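Local coordinates for protein probable sugar kinase (Clostridium perfringens, PDB 3KZH) that probably phosphorylates a sugar substrate, as a pfkB-family carbohydrate kinase of the ribokinase clan, and holds glucose in its pocket, at residues N189-E192 against A193-A197; A210-Y213 against F214-L217; F232-G236 against V237-K241; D257-V260 against A261-Y265. All blocks are in the same frame, centred on the assembly; numbering follows the deposited sequence.

Contact 1: N189-E192 against A193-A197. With BGC (beta-D-glucopyranose), chain C.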
loop_
_atom_site.group_PDB
_atom_site.type_symbol
_atom_site.label_atom_id
_atom_site.label_comp_id
_atom_site.label_asym_id
_atom_site.label_seq_id
_atom_site.Cartn_x
_atom_site.Cartn_y
_atom_site.Cartn_z
ATOM N N ASN A 189 -9.582 -30.548 -8.198
ATOM C CA ASN A 189 -8.501 -31.465 -7.881
ATOM C C ASN A 189 -9.180 -32.800 -7.539
ATOM O O ASN A 189 -10.409 -32.898 -7.642
ATOM C CB ASN A 189 -7.525 -30.938 -6.805
ATOM C CG ASN A 189 -8.159 -30.716 -5.437
ATOM O OD1 ASN A 189 -9.303 -31.074 -5.180
ATOM N ND2 ASN A 189 -7.383 -30.136 -4.541
ATOM N N ARG A 190 -8.412 -33.809 -7.137
ATOM C CA ARG A 190 -8.978 -35.124 -6.807
ATOM C C ARG A 190 -10.150 -35.058 -5.815
ATOM O O ARG A 190 -11.267 -35.436 -6.177
ATOM C CB ARG A 190 -7.891 -36.080 -6.311
ATOM C CG ARG A 190 -8.359 -37.529 -6.171
ATOM C CD ARG A 190 -7.300 -38.427 -5.559
ATOM N NE ARG A 190 -6.151 -38.606 -6.445
ATOM C CZ ARG A 190 -5.922 -39.689 -7.189
ATOM N NH1 ARG A 190 -6.765 -40.720 -7.172
ATOM N NH2 ARG A 190 -4.830 -39.749 -7.942
ATOM N N HIS A 191 -9.919 -34.442 -4.650
ATOM C CA HIS A 191 -10.931 -34.314 -3.597
ATOM C C HIS A 191 -12.149 -33.462 -3.968
ATOM O O HIS A 191 -13.271 -33.840 -3.655
ATOM C CB HIS A 191 -10.301 -33.830 -2.281
ATOM C CG HIS A 191 -11.074 -34.232 -1.059
ATOM N ND1 HIS A 191 -11.359 -35.547 -0.757
ATOM C CD2 HIS A 191 -11.650 -33.492 -0.083
ATOM C CE1 HIS A 191 -12.081 -35.598 0.348
ATOM N NE2 HIS A 191 -12.273 -34.365 0.777
ATOM N N GLU A 192 -11.930 -32.355 -4.680
ATOM C CA GLU A 192 -13.020 -31.467 -5.115
ATOM C C GLU A 192 -13.903 -32.163 -6.155
ATOM O O GLU A 192 -15.106 -31.917 -6.211
ATOM C CB GLU A 192 -12.475 -30.158 -5.691
ATOM C CG GLU A 192 -11.773 -29.240 -4.703
ATOM C CD GLU A 192 -10.941 -28.136 -5.365
ATOM O OE1 GLU A 192 -11.015 -27.944 -6.599
ATOM O OE2 GLU A 192 -10.186 -27.461 -4.643
ATOM N N ALA A 193 -13.298 -33.056 -6.944
ATOM C CA ALA A 193 -14.001 -33.833 -7.973
ATOM C C ALA A 193 -14.854 -34.933 -7.345
ATOM O O ALA A 193 -15.879 -35.311 -7.906
ATOM C CB ALA A 193 -13.008 -34.439 -8.951
ATOM N N GLU A 194 -14.419 -35.433 -6.184
ATOM C CA GLU A 194 -15.140 -36.462 -5.434
ATOM C C GLU A 194 -16.424 -35.880 -4.853
ATOM O O GLU A 194 -17.480 -36.519 -4.894
ATOM C CB GLU A 194 -14.278 -37.009 -4.296
ATOM C CG GLU A 194 -13.070 -37.773 -4.771
ATOM C CD GLU A 194 -12.201 -38.279 -3.650
ATOM O OE1 GLU A 194 -11.879 -39.487 -3.663
ATOM O OE2 GLU A 194 -11.831 -37.474 -2.767
ATOM N N ILE A 195 -16.319 -34.635 -4.380
ATOM C CA ILE A 195 -17.432 -33.895 -3.791
ATOM C C ILE A 195 -18.473 -33.588 -4.866
ATOM O O ILE A 195 -19.669 -33.833 -4.662
ATOM C CB ILE A 195 -16.961 -32.551 -3.135
ATOM C CG1 ILE A 195 -15.811 -32.775 -2.141
ATOM C CG2 ILE A 195 -18.114 -31.861 -2.438
ATOM C CD1 ILE A 195 -16.091 -33.711 -0.975
ATOM N N LEU A 196 -17.993 -33.116 -6.020
ATOM C CA LEU A 196 -18.842 -32.763 -7.156
ATOM C C LEU A 196 -19.495 -33.965 -7.857
ATOM O O LEU A 196 -20.607 -33.849 -8.385
ATOM C CB LEU A 196 -18.055 -31.923 -8.167
ATOM C CG LEU A 196 -17.511 -30.537 -7.816
ATOM C CD1 LEU A 196 -16.615 -30.077 -8.937
ATOM C CD2 LEU A 196 -18.616 -29.534 -7.556
ATOM N N ALA A 197 -18.804 -35.105 -7.855
ATOM C CA ALA A 197 -19.306 -36.332 -8.478
ATOM C C ALA A 197 -20.207 -37.147 -7.547
ATOM O O ALA A 197 -21.216 -37.709 -7.988
ATOM C CB ALA A 197 -18.151 -37.188 -8.985
HETATM C C2 BGC C . -7.337 -25.865 -5.607
HETATM C C3 BGC C . -5.839 -26.094 -5.972
HETATM C C4 BGC C . -5.903 -26.967 -7.295
HETATM C C5 BGC C . -6.704 -26.249 -8.463
HETATM C C6 BGC C . -6.824 -27.018 -9.716
HETATM C C1 BGC C . -8.002 -25.113 -6.757
HETATM O O1 BGC C . -9.190 -24.901 -6.461
HETATM O O2 BGC C . -7.392 -25.146 -4.564
HETATM O O3 BGC C . -5.388 -26.784 -4.988
HETATM O O4 BGC C . -4.666 -27.233 -7.661
HETATM O O5 BGC C . -7.999 -25.926 -8.016
#
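His191 ND1 donates to Glu194 OE2 over 2.8 Å, one turn along helix 190-197. The bond is bent: its N-H...O angle is 136°, OE2 lying out of the imidazole plane. Ile195 CD1 lies over one face of the same ring. The other carboxylate oxygen, Glu194 OE1, accepts from Ile201 N, and Arg190 NH1 reaches Ile201 O, so two side chains of this turn grip the backbone of one loop residue. Further back, the helix opens with a capping box. Asn189 is the N-cap: its OD1 accepts from Glu192 N at 3.0 Å in a nearly straight bond (161°), and Asn189 N returns a weak bond of 3.4 Å to Glu192 OE1. A chi1 of 63°, with CG between backbone N and carbonyl carbon, turns the amide over the first turn. Ordinary helical backbone bonds follow, Ala193 N to Asn189 O at 3.0 Å and Leu196 N to Glu192 O at 3.1 Å. Both box residues also line the sugar pocket: Glu192 OE2 lies 3.3 Å from O1 of the bound beta-D-glucopyranose, which Asp166 OD1 and Val168 O hydrogen-bond.

Contact 2: A210-Y213 against F214-L217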
loop_
_atom_site.group_PDB
_atom_site.type_symbol
_atom_site.label_atom_id
_atom_site.label_comp_id
_atom_site.label_asym_id
_atom_site.label_seq_id
_atom_site.Cartn_x
_atom_site.Cartn_y
_atom_site.Cartn_z
ATOM N N ALA A 210 -15.918 -40.300 -13.363
ATOM C CA ALA A 210 -16.193 -38.961 -12.823
ATOM C C ALA A 210 -16.312 -37.936 -13.935
ATOM O O ALA A 210 -17.314 -37.215 -14.034
ATOM C CB ALA A 210 -15.103 -38.555 -11.868
ATOM N N SER A 211 -15.311 -37.939 -14.813
ATOM C CA SER A 211 -15.277 -37.034 -15.943
ATOM C C SER A 211 -16.400 -37.301 -16.948
ATOM O O SER A 211 -16.985 -36.342 -17.455
ATOM C CB SER A 211 -13.897 -37.020 -16.592
ATOM O OG SER A 211 -13.506 -38.284 -17.075
ATOM N N ASN A 212 -16.756 -38.580 -17.158
ATOM C CA ASN A 212 -17.857 -38.965 -18.060
ATOM C C ASN A 212 -19.211 -38.506 -17.522
ATOM O O ASN A 212 -20.097 -38.135 -18.290
ATOM C CB ASN A 212 -17.895 -40.480 -18.296
ATOM C CG ASN A 212 -16.980 -40.932 -19.430
ATOM O OD1 ASN A 212 -16.645 -40.161 -20.343
ATOM N ND2 ASN A 212 -16.588 -42.203 -19.385
ATOM N N TYR A 213 -19.338 -38.507 -16.196
ATOM C CA TYR A 213 -20.539 -38.063 -15.495
ATOM C C TYR A 213 -20.692 -36.539 -15.654
ATOM O O TYR A 213 -21.802 -36.048 -15.887
ATOM C CB TYR A 213 -20.452 -38.483 -14.013
ATOM C CG TYR A 213 -21.427 -37.798 -13.078
ATOM C CD1 TYR A 213 -22.808 -38.093 -13.119
ATOM C CD2 TYR A 213 -20.980 -36.805 -12.178
ATOM C CE1 TYR A 213 -23.727 -37.403 -12.281
ATOM C CE2 TYR A 213 -21.887 -36.111 -11.340
ATOM C CZ TYR A 213 -23.253 -36.415 -11.399
ATOM O OH TYR A 213 -24.131 -35.730 -10.597
ATOM N N PHE A 214 -19.577 -35.810 -15.537
ATOM C CA PHE A 214 -19.572 -34.352 -15.687
ATOM C C PHE A 214 -19.958 -33.953 -17.105
ATOM O O PHE A 214 -20.724 -33.009 -17.289
ATOM C CB PHE A 214 -18.207 -33.755 -15.328
ATOM C CG PHE A 214 -17.828 -33.883 -13.870
ATOM C CD1 PHE A 214 -18.756 -33.612 -12.847
ATOM C CD2 PHE A 214 -16.513 -34.256 -13.517
ATOM C CE1 PHE A 214 -18.381 -33.711 -11.480
ATOM C CE2 PHE A 214 -16.119 -34.364 -12.157
ATOM C CZ PHE A 214 -17.060 -34.088 -11.135
ATOM N N LEU A 215 -19.495 -34.730 -18.088
ATOM C CA LEU A 215 -19.814 -34.502 -19.503
ATOM C C LEU A 215 -21.294 -34.787 -19.772
ATOM O O LEU A 215 -21.884 -34.212 -20.694
ATOM C CB LEU A 215 -18.958 -35.392 -20.413
ATOM C CG LEU A 215 -17.431 -35.277 -20.401
ATOM C CD1 LEU A 215 -16.850 -36.471 -21.122
ATOM C CD2 LEU A 215 -16.946 -33.974 -20.999
ATOM N N GLY A 216 -21.875 -35.658 -18.935
ATOM C CA GLY A 216 -23.278 -36.041 -19.025
ATOM C C GLY A 216 -24.193 -34.931 -18.549
ATOM O O GLY A 216 -25.271 -34.720 -19.116
ATOM N N LEU A 217 -23.728 -34.199 -17.533
ATOM C CA LEU A 217 -24.437 -33.064 -16.949
ATOM C C LEU A 217 -24.511 -31.867 -17.913
ATOM O O LEU A 217 -25.334 -30.964 -17.738
ATOM C CB LEU A 217 -23.743 -32.625 -15.658
ATOM C CG LEU A 217 -23.691 -33.549 -14.437
ATOM C CD1 LEU A 217 -22.877 -32.871 -13.349
ATOM C CD2 LEU A 217 -25.097 -33.891 -13.912
#
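Tyr213 lies along the side of helix 204-217 and reaches from Phe214 to Leu217. At its root, Tyr213 CB lies 3.2 Å from Phe214 N. CG is anti to the backbone N (chi1 165°), which sends the ring forward along the helix toward Leu217, four residues on. Near the base of the ring CD2 comes to 3.9 Å from Phe214 CD1; the two ring planes meet obliquely, at 50°. Farther out CE2 is 3.9 Å from Leu217 CD1, and the tip, OH, is 3.9 Å from Leu217 CD2. Leu217 CG lies over one ring face, offset toward the rim, and its two methyl groups follow the outer half of the ring. Phe214 turns another way: with chi1 at -67°, its ring comes over its own helix, CD2 at 3.1 Å from Ala210 O. That oxygen lies over a ring face and also accepts Phe214 N at 3.1 Å. The next bond in the series, Leu215 N to Ser211 O, measures 3.0 Å. Beyond the helix, Phe214 packs on Leu196, Ala197 and Val222, and Ser211 OG bonds Leu207 O and Asn234 ND2. This is the packing of an amphipathic helix laid against the central sheet of the alpha/beta ribokinase-like fold, Phe214 and Ser211 facing strand 221-225.

Contact 3: F232-G236 against V237-K241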
loop_
_atom_site.group_PDB
_atom_site.type_symbol
_atom_site.label_atom_id
_atom_site.label_comp_id
_atom_site.label_asym_id
_atom_site.label_seq_id
_atom_site.Cartn_x
_atom_site.Cartn_y
_atom_site.Cartn_z
ATOM N N PHE A 232 -5.472 -34.979 -15.314
ATOM C CA PHE A 232 -6.341 -35.894 -16.028
ATOM C C PHE A 232 -7.296 -34.989 -16.818
ATOM O O PHE A 232 -7.865 -34.057 -16.257
ATOM C CB PHE A 232 -7.124 -36.777 -15.042
ATOM C CG PHE A 232 -8.104 -37.696 -15.709
ATOM C CD1 PHE A 232 -7.677 -38.926 -16.244
ATOM C CD2 PHE A 232 -9.454 -37.300 -15.884
ATOM C CE1 PHE A 232 -8.574 -39.751 -16.953
ATOM C CE2 PHE A 232 -10.360 -38.109 -16.592
ATOM C CZ PHE A 232 -9.925 -39.337 -17.130
ATOM N N TYR A 233 -7.520 -35.307 -18.089
ATOM C CA TYR A 233 -8.424 -34.519 -18.928
ATOM C C TYR A 233 -9.450 -35.366 -19.671
ATOM O O TYR A 233 -9.191 -36.539 -19.968
ATOM C CB TYR A 233 -7.635 -33.671 -19.941
ATOM C CG TYR A 233 -6.798 -34.444 -20.955
ATOM C CD1 TYR A 233 -7.343 -34.865 -22.193
ATOM C CD2 TYR A 233 -5.453 -34.733 -20.702
ATOM C CE1 TYR A 233 -6.567 -35.564 -23.146
ATOM C CE2 TYR A 233 -4.661 -35.427 -21.658
ATOM C CZ TYR A 233 -5.233 -35.845 -22.869
ATOM O OH TYR A 233 -4.505 -36.608 -23.761
ATOM N N ASN A 234 -10.548 -34.722 -20.080
ATOM C CA ASN A 234 -11.614 -35.372 -20.854
ATOM C C ASN A 234 -12.511 -34.316 -21.495
ATOM O O ASN A 234 -13.046 -33.457 -20.802
ATOM C CB ASN A 234 -12.454 -36.305 -19.965
ATOM C CG ASN A 234 -13.281 -37.341 -20.761
ATOM O OD1 ASN A 234 -13.293 -37.363 -21.989
ATOM N ND2 ASN A 234 -13.990 -38.187 -20.035
ATOM N N ASP A 235 -12.655 -34.376 -22.819
ATOM C CA ASP A 235 -13.528 -33.446 -23.542
ATOM C C ASP A 235 -14.639 -34.154 -24.334
ATOM O O ASP A 235 -15.367 -33.524 -25.113
ATOM C CB ASP A 235 -12.718 -32.487 -24.443
ATOM C CG ASP A 235 -11.929 -33.195 -25.543
ATOM O OD1 ASP A 235 -12.426 -34.168 -26.129
ATOM O OD2 ASP A 235 -10.801 -32.758 -25.849
ATOM N N GLY A 236 -14.733 -35.469 -24.151
ATOM C CA GLY A 236 -15.728 -36.264 -24.851
ATOM C C GLY A 236 -15.142 -36.999 -26.034
ATOM O O GLY A 236 -15.607 -38.082 -26.379
ATOM N N VAL A 237 -14.135 -36.396 -26.665
ATOM C CA VAL A 237 -13.443 -36.967 -27.823
ATOM C C VAL A 237 -12.080 -37.511 -27.377
ATOM O O VAL A 237 -11.738 -38.662 -27.657
ATOM C CB VAL A 237 -13.249 -35.894 -28.938
ATOM C CG1 VAL A 237 -12.422 -36.446 -30.104
ATOM C CG2 VAL A 237 -14.601 -35.407 -29.437
ATOM N N SER A 238 -11.310 -36.659 -26.702
ATOM C CA SER A 238 -9.992 -37.019 -26.205
ATOM C C SER A 238 -9.987 -37.135 -24.692
ATOM O O SER A 238 -10.633 -36.351 -23.997
ATOM C CB SER A 238 -8.950 -35.999 -26.660
ATOM O OG SER A 238 -8.676 -36.121 -28.038
ATOM N N CYS A 239 -9.291 -38.159 -24.202
ATOM C CA CYS A 239 -9.173 -38.430 -22.773
ATOM C C CYS A 239 -7.777 -38.945 -22.498
ATOM O O CYS A 239 -7.224 -39.708 -23.288
ATOM C CB CYS A 239 -10.221 -39.455 -22.313
ATOM S SG CYS A 239 -10.105 -39.956 -20.560
ATOM N N GLY A 240 -7.194 -38.490 -21.396
ATOM C CA GLY A 240 -5.859 -38.919 -21.048
ATOM C C GLY A 240 -5.377 -38.338 -19.747
ATOM O O GLY A 240 -6.141 -37.704 -19.022
ATOM N N LYS A 241 -4.093 -38.553 -19.477
ATOM C CA LYS A 241 -3.430 -38.079 -18.273
ATOM C C LYS A 241 -1.996 -37.745 -18.638
ATOM O O LYS A 241 -1.301 -38.555 -19.254
ATOM C CB LYS A 241 -3.455 -39.156 -17.180
ATOM C CG LYS A 241 -2.841 -38.735 -15.842
ATOM C CD LYS A 241 -2.195 -39.905 -15.106
ATOM C CE LYS A 241 -3.230 -40.816 -14.464
ATOM N NZ LYS A 241 -2.572 -41.929 -13.717
#
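Tyr233 lays its ring over the backbone of Gly240, its partner in the neighbouring strand. The CH-pi geometry is clear: Gly240 CA is 3.9 Å from the ring centroid and only 22° off the ring normal. Strands 231-234 and 239-244 form a beta hairpin near one end of the large mixed sheet, between strands 221-225 and 312-317. Tyr233 and Gly240 are a hydrogen-bonded antiparallel pair, with Tyr233 N to Gly240 O at 2.9 Å and Gly240 N to Tyr233 O at 3.1 Å. A chi1 of 62° puts CG between the backbone N and the carbonyl carbon and carries the ring across to the second strand, where glycine has no side chain in its way; Val277 of helix 273-288 also touches the tyrosine. Phe232, Asn234 and Cys239 occupy the other face, toward helix 204-217. There Cys239 SG sits 3.5 Å from Phe232 CZ, a sulfur-aromatic contact made obliquely. Asn234 OD1 accepts from Gly236 N at 3.2 Å, closing an Asx turn, while its ND2 is bonded to Ser211 OG. The connection is tied again by Asp235, whose backbone N bonds Ser238 O. Its OD1 accepts two backbone donors: Val237 N at 2.9 Å nearly along the C-O axis, and Ser238 N at 2.8 Å, almost straight (173°) but from above the carboxylate plane.

Contact 4: D257-V260 against A261-Y265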
loop_
_atom_site.group_PDB
_atom_site.type_symbol
_atom_site.label_atom_id
_atom_site.label_comp_id
_atom_site.label_asym_id
_atom_site.label_seq_id
_atom_site.Cartn_x
_atom_site.Cartn_y
_atom_site.Cartn_z
ATOM N N ASP A 257 -4.113 -21.619 -9.907
ATOM C CA ASP A 257 -4.542 -20.330 -10.458
ATOM C C ASP A 257 -3.907 -20.156 -11.841
ATOM O O ASP A 257 -4.562 -19.739 -12.795
ATOM C CB ASP A 257 -4.078 -19.154 -9.575
ATOM C CG ASP A 257 -4.626 -19.194 -8.153
ATOM O OD1 ASP A 257 -5.582 -19.944 -7.852
ATOM O OD2 ASP A 257 -4.076 -18.441 -7.320
ATOM N N SER A 258 -2.615 -20.470 -11.905
ATOM C CA SER A 258 -1.815 -20.413 -13.116
ATOM C C SER A 258 -2.271 -21.447 -14.126
ATOM O O SER A 258 -2.152 -21.207 -15.333
ATOM C CB SER A 258 -0.354 -20.660 -12.790
ATOM O OG SER A 258 0.162 -19.603 -12.035
ATOM N N PHE A 259 -2.781 -22.589 -13.638
ATOM C CA PHE A 259 -3.290 -23.648 -14.521
ATOM C C PHE A 259 -4.540 -23.169 -15.234
ATOM O O PHE A 259 -4.673 -23.413 -16.427
ATOM C CB PHE A 259 -3.595 -24.971 -13.778
ATOM C CG PHE A 259 -3.926 -26.129 -14.703
ATOM C CD1 PHE A 259 -2.902 -26.889 -15.282
ATOM C CD2 PHE A 259 -5.259 -26.407 -15.073
ATOM C CE1 PHE A 259 -3.193 -27.905 -16.237
ATOM C CE2 PHE A 259 -5.565 -27.417 -16.020
ATOM C CZ PHE A 259 -4.531 -28.166 -16.606
ATOM N N VAL A 260 -5.435 -22.490 -14.505
ATOM C CA VAL A 260 -6.697 -21.957 -15.051
ATOM C C VAL A 260 -6.392 -20.918 -16.134
ATOM O O VAL A 260 -7.048 -20.876 -17.187
ATOM C CB VAL A 260 -7.616 -21.339 -13.934
ATOM C CG1 VAL A 260 -8.872 -20.697 -14.528
ATOM C CG2 VAL A 260 -8.053 -22.420 -12.961
ATOM N N ALA A 261 -5.343 -20.137 -15.877
ATOM C CA ALA A 261 -4.879 -19.123 -16.802
ATOM C C ALA A 261 -4.364 -19.717 -18.109
ATOM O O ALA A 261 -4.609 -19.177 -19.187
ATOM C CB ALA A 261 -3.837 -18.277 -16.151
ATOM N N GLY A 262 -3.712 -20.872 -17.987
ATOM C CA GLY A 262 -3.165 -21.579 -19.131
ATOM C C GLY A 262 -4.244 -22.186 -20.000
ATOM O O GLY A 262 -4.031 -22.343 -21.194
ATOM N N LEU A 263 -5.370 -22.568 -19.381
ATOM C CA LEU A 263 -6.550 -23.094 -20.086
ATOM C C LEU A 263 -7.117 -21.948 -20.906
ATOM O O LEU A 263 -7.532 -22.131 -22.048
ATOM C CB LEU A 263 -7.638 -23.563 -19.110
ATOM C CG LEU A 263 -7.383 -24.762 -18.198
ATOM C CD1 LEU A 263 -8.589 -24.972 -17.299
ATOM C CD2 LEU A 263 -7.077 -26.003 -19.026
ATOM N N GLY A 264 -7.087 -20.757 -20.297
ATOM C CA GLY A 264 -7.534 -19.538 -20.932
ATOM C C GLY A 264 -6.715 -19.244 -22.167
ATOM O O GLY A 264 -7.278 -19.061 -23.237
ATOM N N TYR A 265 -5.393 -19.367 -22.050
ATOM C CA TYR A 265 -4.481 -19.165 -23.183
ATOM C C TYR A 265 -4.767 -20.174 -24.309
ATOM O O TYR A 265 -4.886 -19.788 -25.484
ATOM C CB TYR A 265 -3.018 -19.280 -22.709
ATOM C CG TYR A 265 -1.970 -19.099 -23.797
ATOM C CD1 TYR A 265 -1.456 -17.824 -24.099
ATOM C CD2 TYR A 265 -1.529 -20.205 -24.573
ATOM C CE1 TYR A 265 -0.528 -17.642 -25.161
ATOM C CE2 TYR A 265 -0.603 -20.036 -25.637
ATOM C CZ TYR A 265 -0.110 -18.756 -25.925
ATOM O OH TYR A 265 0.771 -18.599 -26.971
#
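Val260 O is approached by two backbone donors of the next turn: Gly264 N at 3.1 Å with an angle of 151° at the hydrogen, and Leu263 N in a weak bond of 3.2 Å. Phe259 O is met in the same way, taking Leu263 N at 3.2 Å and, weakly, Gly262 N at 3.1 Å. Together with Ala261 N to Asp257 O and Gly262 N to Ser258 O, these bonds give the regular i to i+4 pattern of helix 255-268, with minor i to i+3 branches. On the side-chain level Phe259 meets Leu263. A chi1 of -172° extends the phenyl group away from the backbone N and along the helix, until CE2 is 3.6 Å from Leu263 CD2 and 3.9 Å from Leu263 CG; the methyl approaches the ring obliquely. Helix 273-288 backs this pair, Ala280 touching Phe259 and Ile276 touching Leu263, while Phe259 and Val260 both touch Lys187, a residue of the sugar pocket. Gly256, another pocket residue, lies in the first turn of this helix, in the Gly-Ala-Gly-Asp sequence characteristic of pfkB kinases; in relatives this helix start forms an anion hole. Nearby, Asp257 OD2 bonds Asn47 ND2 and Ser258 OG bonds Thr287 OG1. The i+4 bonds satisfy the buried peptide groups within the helix, so Phe259 and Leu263 can pack as a purely apolar pair beside the polar pocket end.

The four contacts come in series along the chain, all within the pfkB kinase fold. Contacts 1 and 2 lie on successive helices, 190-197 and 204-217, with centres 12 Å apart, and pack helix on helix. Contact 2 also meets contact 3, centres 11 Å apart, which joins helix 204-217 to the hairpin of the large sheet. Contact 4, on helix 255-268, touches none of the others; its centre is 19 Å from that of contact 1. Contact 1 supplies Asn189 and Glu192 to the glucose pocket, and Gly256 immediately precedes contact 4, so both helices begin at the sugar site.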